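Local coordinates for protein lysine-sensitive aspartokinase 3 (Escherichia coli, PDB 2J0W) that catalyses the ATP-dependent phosphorylation of L-aspartate to 4-phospho-L-aspartate, the first step of lysine biosynthesis, under feedback inhibition by lysine, at residues Glu86-Leu91 and Glu119-Leu124; Leu125-Leu130 and Leu178-Gly183. One frame throughout, in Å; residues are numbered along the deposited sequence.

Interaction 1 (Glu86-Leu91 and Glu119-Leu124); sequences EEIERL and ELMSTL. With ASP (aspartic acid), chain B.
Met121 meets both Leu91 and Ile88 across two antiparallel helices, and its course from root to tip carries two of the four residue contacts. Its CB leaves the helix at an angle to the partner; CG then lies anti to the carbonyl carbon (chi1 -69°) and is the first atom to touch, 3.4 Å from CD1 of Leu91. The two side chains run past each other in opposite senses, which also brings Met121 CG to 4.1 Å from Leu91 CB. A bend at chi3 (92°) then places CE 3.5 Å from CG2 of Ile88. One methionine thus spans two residues of helix segment 86-91, three positions apart.

Leu91 serves a second neighbour as well: its CD1 lies 4.0 Å from CD1 of Leu124. Glu87, partly exposed, sends its extended arm across Leu124, with OE1 3.6 Å from CD1, a van der Waals contact in which an acid borders the apolar seam. The segment axes approach to 10.7 Å at 173°, and the contact is made wholly by side chains.

Glu119 faces elsewhere. Its OE2 accepts a 3.0 Å hydrogen bond from the amino N of the bound aspartate, which Arg198, Thr45, Gly199 and Ser201 also hold. The helix therefore presents one side to the substrate and another to its helical neighbour.

Around this pair, within the amino acid kinase domain, Met121 also packs on Leu92 and Ile95 farther along helix 82-102 and on Gln71 of helix 57-75, while Leu120 and Leu124 touch Trp139 of strand 137-139.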
loop_
_atom_site.group_PDB
_atom_site.type_symbol
_atom_site.label_atom_id
_atom_site.label_comp_id
_atom_site.label_asym_id
_atom_site.label_seq_id
_atom_site.Cartn_x
_atom_site.Cartn_y
_atom_site.Cartn_z
ATOM N N GLU A 86 35.393 -43.089 -8.058
ATOM C CA GLU A 86 34.334 -43.959 -8.567
ATOM C C GLU A 86 33.014 -43.214 -8.532
ATOM O O GLU A 86 32.287 -43.121 -9.528
ATOM C CB GLU A 86 34.177 -45.191 -7.680
ATOM C CG GLU A 86 35.045 -46.372 -8.039
ATOM C CD GLU A 86 34.827 -47.544 -7.093
ATOM O OE1 GLU A 86 33.707 -47.681 -6.551
ATOM O OE2 GLU A 86 35.770 -48.338 -6.901
ATOM N N GLU A 87 32.722 -42.706 -7.340
ATOM C CA GLU A 87 31.502 -41.976 -7.045
ATOM C C GLU A 87 31.370 -40.723 -7.877
ATOM O O GLU A 87 30.358 -40.521 -8.547
ATOM C CB GLU A 87 31.484 -41.637 -5.559
ATOM C CG GLU A 87 31.574 -42.882 -4.681
ATOM C CD GLU A 87 31.847 -42.577 -3.214
ATOM O OE1 GLU A 87 31.922 -41.385 -2.845
ATOM O OE2 GLU A 87 31.986 -43.537 -2.425
ATOM N N ILE A 88 32.393 -39.877 -7.831
ATOM C CA ILE A 88 32.364 -38.654 -8.608
ATOM C C ILE A 88 32.031 -39.015 -10.049
ATOM O O ILE A 88 31.204 -38.358 -10.683
ATOM C CB ILE A 88 33.714 -37.910 -8.587
ATOM C CG1 ILE A 88 34.116 -37.560 -7.149
ATOM C CG2 ILE A 88 33.606 -36.634 -9.411
ATOM C CD1 ILE A 88 33.110 -36.729 -6.397
ATOM N N GLU A 89 32.670 -40.066 -10.557
ATOM C CA GLU A 89 32.443 -40.517 -11.926
ATOM C C GLU A 89 30.973 -40.849 -12.161
ATOM O O GLU A 89 30.427 -40.560 -13.230
ATOM C CB GLU A 89 33.295 -41.746 -12.233
ATOM C CG GLU A 89 34.786 -41.481 -12.368
ATOM C CD GLU A 89 35.123 -40.543 -13.507
ATOM O OE1 GLU A 89 34.414 -40.557 -14.539
ATOM O OE2 GLU A 89 36.118 -39.803 -13.374
ATOM N N ARG A 90 30.334 -41.468 -11.171
ATOM C CA ARG A 90 28.918 -41.798 -11.301
ATOM C C ARG A 90 28.169 -40.488 -11.387
ATOM O O ARG A 90 27.476 -40.223 -12.370
ATOM C CB ARG A 90 28.431 -42.614 -10.097
ATOM C CG ARG A 90 28.488 -44.136 -10.296
ATOM C CD ARG A 90 29.741 -44.579 -11.083
ATOM N NE ARG A 90 29.664 -44.221 -12.505
ATOM C CZ ARG A 90 30.702 -44.188 -13.338
ATOM N NH1 ARG A 90 31.917 -44.491 -12.900
ATOM N NH2 ARG A 90 30.525 -43.846 -14.608
ATOM N N LEU A 91 28.336 -39.659 -10.361
ATOM C CA LEU A 91 27.677 -38.362 -10.320
ATOM C C LEU A 91 27.915 -37.644 -11.649
ATOM O O LEU A 91 26.963 -37.235 -12.326
ATOM C CB LEU A 91 28.208 -37.536 -9.142
ATOM C CG LEU A 91 28.057 -38.236 -7.784
ATOM C CD1 LEU A 91 28.567 -37.336 -6.688
ATOM C CD2 LEU A 91 26.599 -38.594 -7.528
ATOM N N GLU A 119 25.945 -29.892 -4.481
ATOM C CA GLU A 119 26.185 -30.064 -3.052
ATOM C C GLU A 119 26.478 -31.534 -2.723
ATOM O O GLU A 119 27.058 -31.839 -1.687
ATOM C CB GLU A 119 25.000 -29.567 -2.220
ATOM C CG GLU A 119 23.903 -28.820 -2.983
ATOM C CD GLU A 119 24.355 -27.523 -3.619
ATOM O OE1 GLU A 119 24.307 -27.433 -4.858
ATOM O OE2 GLU A 119 24.746 -26.593 -2.890
ATOM N N LEU A 120 26.086 -32.458 -3.589
ATOM C CA LEU A 120 26.410 -33.851 -3.311
ATOM C C LEU A 120 27.917 -34.049 -3.480
ATOM O O LEU A 120 28.582 -34.597 -2.600
ATOM C CB LEU A 120 25.637 -34.800 -4.235
ATOM C CG LEU A 120 24.175 -35.030 -3.808
ATOM C CD1 LEU A 120 23.445 -35.890 -4.817
ATOM C CD2 LEU A 120 24.146 -35.695 -2.443
ATOM N N MET A 121 28.467 -33.584 -4.598
ATOM C CA MET A 121 29.901 -33.737 -4.830
ATOM C C MET A 121 30.742 -32.972 -3.814
ATOM O O MET A 121 31.731 -33.491 -3.328
ATOM C CB MET A 121 30.277 -33.299 -6.256
ATOM C CG MET A 121 29.741 -34.234 -7.325
ATOM S SD MET A 121 29.764 -33.499 -8.957
ATOM C CE MET A 121 31.330 -34.026 -9.510
ATOM N N SER A 122 30.349 -31.752 -3.476
ATOM C CA SER A 122 31.121 -30.977 -2.511
ATOM C C SER A 122 31.176 -31.638 -1.130
ATOM O O SER A 122 32.249 -31.752 -0.560
ATOM C CB SER A 122 30.565 -29.553 -2.386
ATOM O OG SER A 122 29.292 -29.546 -1.762
ATOM N N THR A 123 30.043 -32.084 -0.592
ATOM C CA THR A 123 30.056 -32.721 0.729
ATOM C C THR A 123 30.823 -34.042 0.744
ATOM O O THR A 123 31.380 -34.415 1.768
ATOM C CB THR A 123 28.637 -32.994 1.277
ATOM O OG1 THR A 123 27.890 -33.750 0.322
ATOM C CG2 THR A 123 27.927 -31.704 1.574
ATOM N N LEU A 124 30.846 -34.759 -0.377
ATOM C CA LEU A 124 31.583 -36.019 -0.427
ATOM C C LEU A 124 33.074 -35.758 -0.303
ATOM O O LEU A 124 33.788 -36.481 0.388
ATOM C CB LEU A 124 31.331 -36.752 -1.735
ATOM C CG LEU A 124 30.062 -37.590 -1.772
ATOM C CD1 LEU A 124 29.991 -38.362 -3.078
ATOM C CD2 LEU A 124 30.070 -38.541 -0.595
HETATM N N ASP B . 24.243 -23.938 -4.205
HETATM C CA ASP B . 23.056 -23.090 -4.293
HETATM C C ASP B . 23.442 -21.874 -5.164
HETATM O O ASP B . 24.549 -21.897 -5.757
HETATM C CB ASP B . 22.582 -22.705 -2.858
HETATM C CG ASP B . 23.505 -21.777 -2.038
HETATM O OD1 ASP B . 24.584 -21.372 -2.573
HETATM O OD2 ASP B . 23.157 -21.446 -0.846
HETATM O OXT ASP B . 22.639 -20.881 -5.213
#

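Interaction 2 (Leu125-Leu130 and Leu178-Gly183); sequences LFVEIL and LVITQG
Ile180 receives three side chains of helix segment 125-130, and every contact between this segment and strand 178-182 is apolar. The first group comprises branched aliphatic contacts. Val127 CG1 comes 3.7 Å from Ile180 CB, close to the strand backbone, the two side chains passing in opposite senses. Leu130 meets Ile180 differently, tip to tip, with CD1 of each 4.1 Å apart. The same Leu130 CD1 also lies 4.1 Å from CD2 of Leu178, whose side chain is roughly perpendicular to it; one methyl therefore touches two strand residues that point to the same side of the sheet.

The second group is the aromatic contact. In Phe126, CG lies anti to the backbone N (chi1 -161°), which sets the root of the ring; the ring then brings CD2 to 4.0 Å from Ile180 CG2. The methyl approaches the ring obliquely, and the two side chains cross at about a right angle. Ile180 thus offers CG2 to the ring, CB to the valine and CD1 to the leucine.

The axes run 156° apart with a closest approach of 9.1 Å, a helix packed over a strand of the central sheet. All five touching residues are buried, and their contacts involve only carbon atoms. This chemistry is consistent with dispersion and exclusion of water joining helix and sheet here, the touching side chains having no polar atom that needs a partner.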
loop_
_atom_site.group_PDB
_atom_site.type_symbol
_atom_site.label_atom_id
_atom_site.label_comp_id
_atom_site.label_asym_id
_atom_site.label_seq_id
_atom_site.Cartn_x
_atom_site.Cartn_y
_atom_site.Cartn_z
ATOM N N LEU A 125 33.541 -34.718 -0.979
ATOM C CA LEU A 125 34.945 -34.390 -0.937
ATOM C C LEU A 125 35.330 -33.853 0.430
ATOM O O LEU A 125 36.348 -34.252 0.999
ATOM C CB LEU A 125 35.284 -33.369 -2.026
ATOM C CG LEU A 125 35.008 -33.838 -3.463
ATOM C CD1 LEU A 125 35.409 -32.754 -4.445
ATOM C CD2 LEU A 125 35.771 -35.135 -3.750
ATOM N N PHE A 126 34.516 -32.963 0.975
ATOM C CA PHE A 126 34.852 -32.403 2.268
ATOM C C PHE A 126 35.097 -33.497 3.306
ATOM O O PHE A 126 36.078 -33.422 4.050
ATOM C CB PHE A 126 33.762 -31.450 2.759
ATOM C CG PHE A 126 34.233 -30.507 3.834
ATOM C CD1 PHE A 126 35.127 -29.486 3.536
ATOM C CD2 PHE A 126 33.809 -30.658 5.152
ATOM C CE1 PHE A 126 35.597 -28.631 4.527
ATOM C CE2 PHE A 126 34.272 -29.811 6.150
ATOM C CZ PHE A 126 35.168 -28.796 5.837
ATOM N N VAL A 127 34.236 -34.515 3.363
ATOM C CA VAL A 127 34.439 -35.574 4.349
ATOM C C VAL A 127 35.823 -36.168 4.164
ATOM O O VAL A 127 36.511 -36.476 5.141
ATOM C CB VAL A 127 33.388 -36.708 4.246
ATOM C CG1 VAL A 127 32.004 -36.125 4.338
ATOM C CG2 VAL A 127 33.557 -37.491 2.963
ATOM N N GLU A 128 36.232 -36.305 2.904
ATOM C CA GLU A 128 37.540 -36.851 2.580
ATOM C C GLU A 128 38.650 -35.930 3.052
ATOM O O GLU A 128 39.697 -36.390 3.511
ATOM C CB GLU A 128 37.665 -37.091 1.079
ATOM C CG GLU A 128 36.881 -38.299 0.614
ATOM C CD GLU A 128 37.107 -39.504 1.510
ATOM O OE1 GLU A 128 38.268 -39.958 1.628
ATOM O OE2 GLU A 128 36.122 -39.990 2.106
ATOM N N ILE A 129 38.432 -34.625 2.942
ATOM C CA ILE A 129 39.435 -33.690 3.401
ATOM C C ILE A 129 39.537 -33.757 4.924
ATOM O O ILE A 129 40.591 -33.471 5.495
ATOM C CB ILE A 129 39.100 -32.262 2.961
ATOM C CG1 ILE A 129 39.679 -32.017 1.571
ATOM C CG2 ILE A 129 39.657 -31.263 3.938
ATOM C CD1 ILE A 129 39.665 -30.566 1.156
ATOM N N LEU A 130 38.447 -34.150 5.574
ATOM C CA LEU A 130 38.428 -34.245 7.027
ATOM C C LEU A 130 39.030 -35.546 7.537
ATOM O O LEU A 130 39.680 -35.558 8.586
ATOM C CB LEU A 130 37.003 -34.092 7.562
ATOM C CG LEU A 130 36.379 -32.707 7.417
ATOM C CD1 LEU A 130 35.076 -32.659 8.184
ATOM C CD2 LEU A 130 37.326 -31.659 7.955
ATOM N N LEU A 178 31.077 -36.536 13.867
ATOM C CA LEU A 178 30.818 -35.416 12.984
ATOM C C LEU A 178 29.957 -35.795 11.797
ATOM O O LEU A 178 30.011 -36.924 11.297
ATOM C CB LEU A 178 32.136 -34.824 12.500
ATOM C CG LEU A 178 32.057 -33.322 12.290
ATOM C CD1 LEU A 178 31.508 -32.672 13.559
ATOM C CD2 LEU A 178 33.438 -32.780 11.949
ATOM N N VAL A 179 29.168 -34.829 11.340
ATOM C CA VAL A 179 28.266 -35.055 10.228
ATOM C C VAL A 179 28.304 -33.940 9.203
ATOM O O VAL A 179 28.086 -32.777 9.510
ATOM C CB VAL A 179 26.844 -35.230 10.738
ATOM C CG1 VAL A 179 25.892 -35.475 9.575
ATOM C CG2 VAL A 179 26.813 -36.386 11.722
ATOM N N ILE A 180 28.599 -34.313 7.972
ATOM C CA ILE A 180 28.670 -33.359 6.884
ATOM C C ILE A 180 27.493 -33.652 5.962
ATOM O O ILE A 180 27.293 -34.800 5.536
ATOM C CB ILE A 180 30.003 -33.512 6.127
ATOM C CG1 ILE A 180 31.147 -33.478 7.140
ATOM C CG2 ILE A 180 30.169 -32.408 5.091
ATOM C CD1 ILE A 180 31.035 -32.344 8.123
ATOM N N THR A 181 26.697 -32.627 5.675
ATOM C CA THR A 181 25.554 -32.810 4.797
ATOM C C THR A 181 25.398 -31.602 3.871
ATOM O O THR A 181 26.186 -30.647 3.944
ATOM C CB THR A 181 24.266 -33.062 5.613
ATOM O OG1 THR A 181 23.215 -33.417 4.714
ATOM C CG2 THR A 181 23.862 -31.821 6.447
ATOM N N GLN A 182 24.384 -31.628 3.013
ATOM C CA GLN A 182 24.191 -30.537 2.054
ATOM C C GLN A 182 23.002 -29.606 2.241
ATOM O O GLN A 182 21.898 -30.036 2.562
ATOM C CB GLN A 182 24.144 -31.122 0.639
ATOM C CG GLN A 182 23.289 -32.369 0.498
ATOM C CD GLN A 182 23.883 -33.590 1.170
ATOM O OE1 GLN A 182 23.151 -34.461 1.648
ATOM N NE2 GLN A 182 25.209 -33.672 1.204
ATOM N N GLY A 183 23.224 -28.318 2.034
ATOM C CA GLY A 183 22.120 -27.385 2.158
ATOM C C GLY A 183 21.503 -27.219 0.782
ATOM O O GLY A 183 21.961 -27.855 -0.172
#

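In the fold
Both interactions use helix 108-131, which lies between helix 82-102 and the central sheet of the kinase domain. Interaction 1 is the helix-to-helix side: partly buried, with 294 Å² covered and the carboxylate of Glu87 against a leucine methyl. Interaction 2, the helix-to-sheet side, is entirely buried and carbon-only, though smaller at 176 Å². Their centres lie 11 Å apart, and they touch directly: Thr123 CG2 is 3.1 Å from Thr181 O, and Glu119 CB is 3.4 Å from Gln182 CB. The segments of interaction 1 include polar groups, among them Glu119, which binds the substrate, whereas the touching side chains of interaction 2 include none.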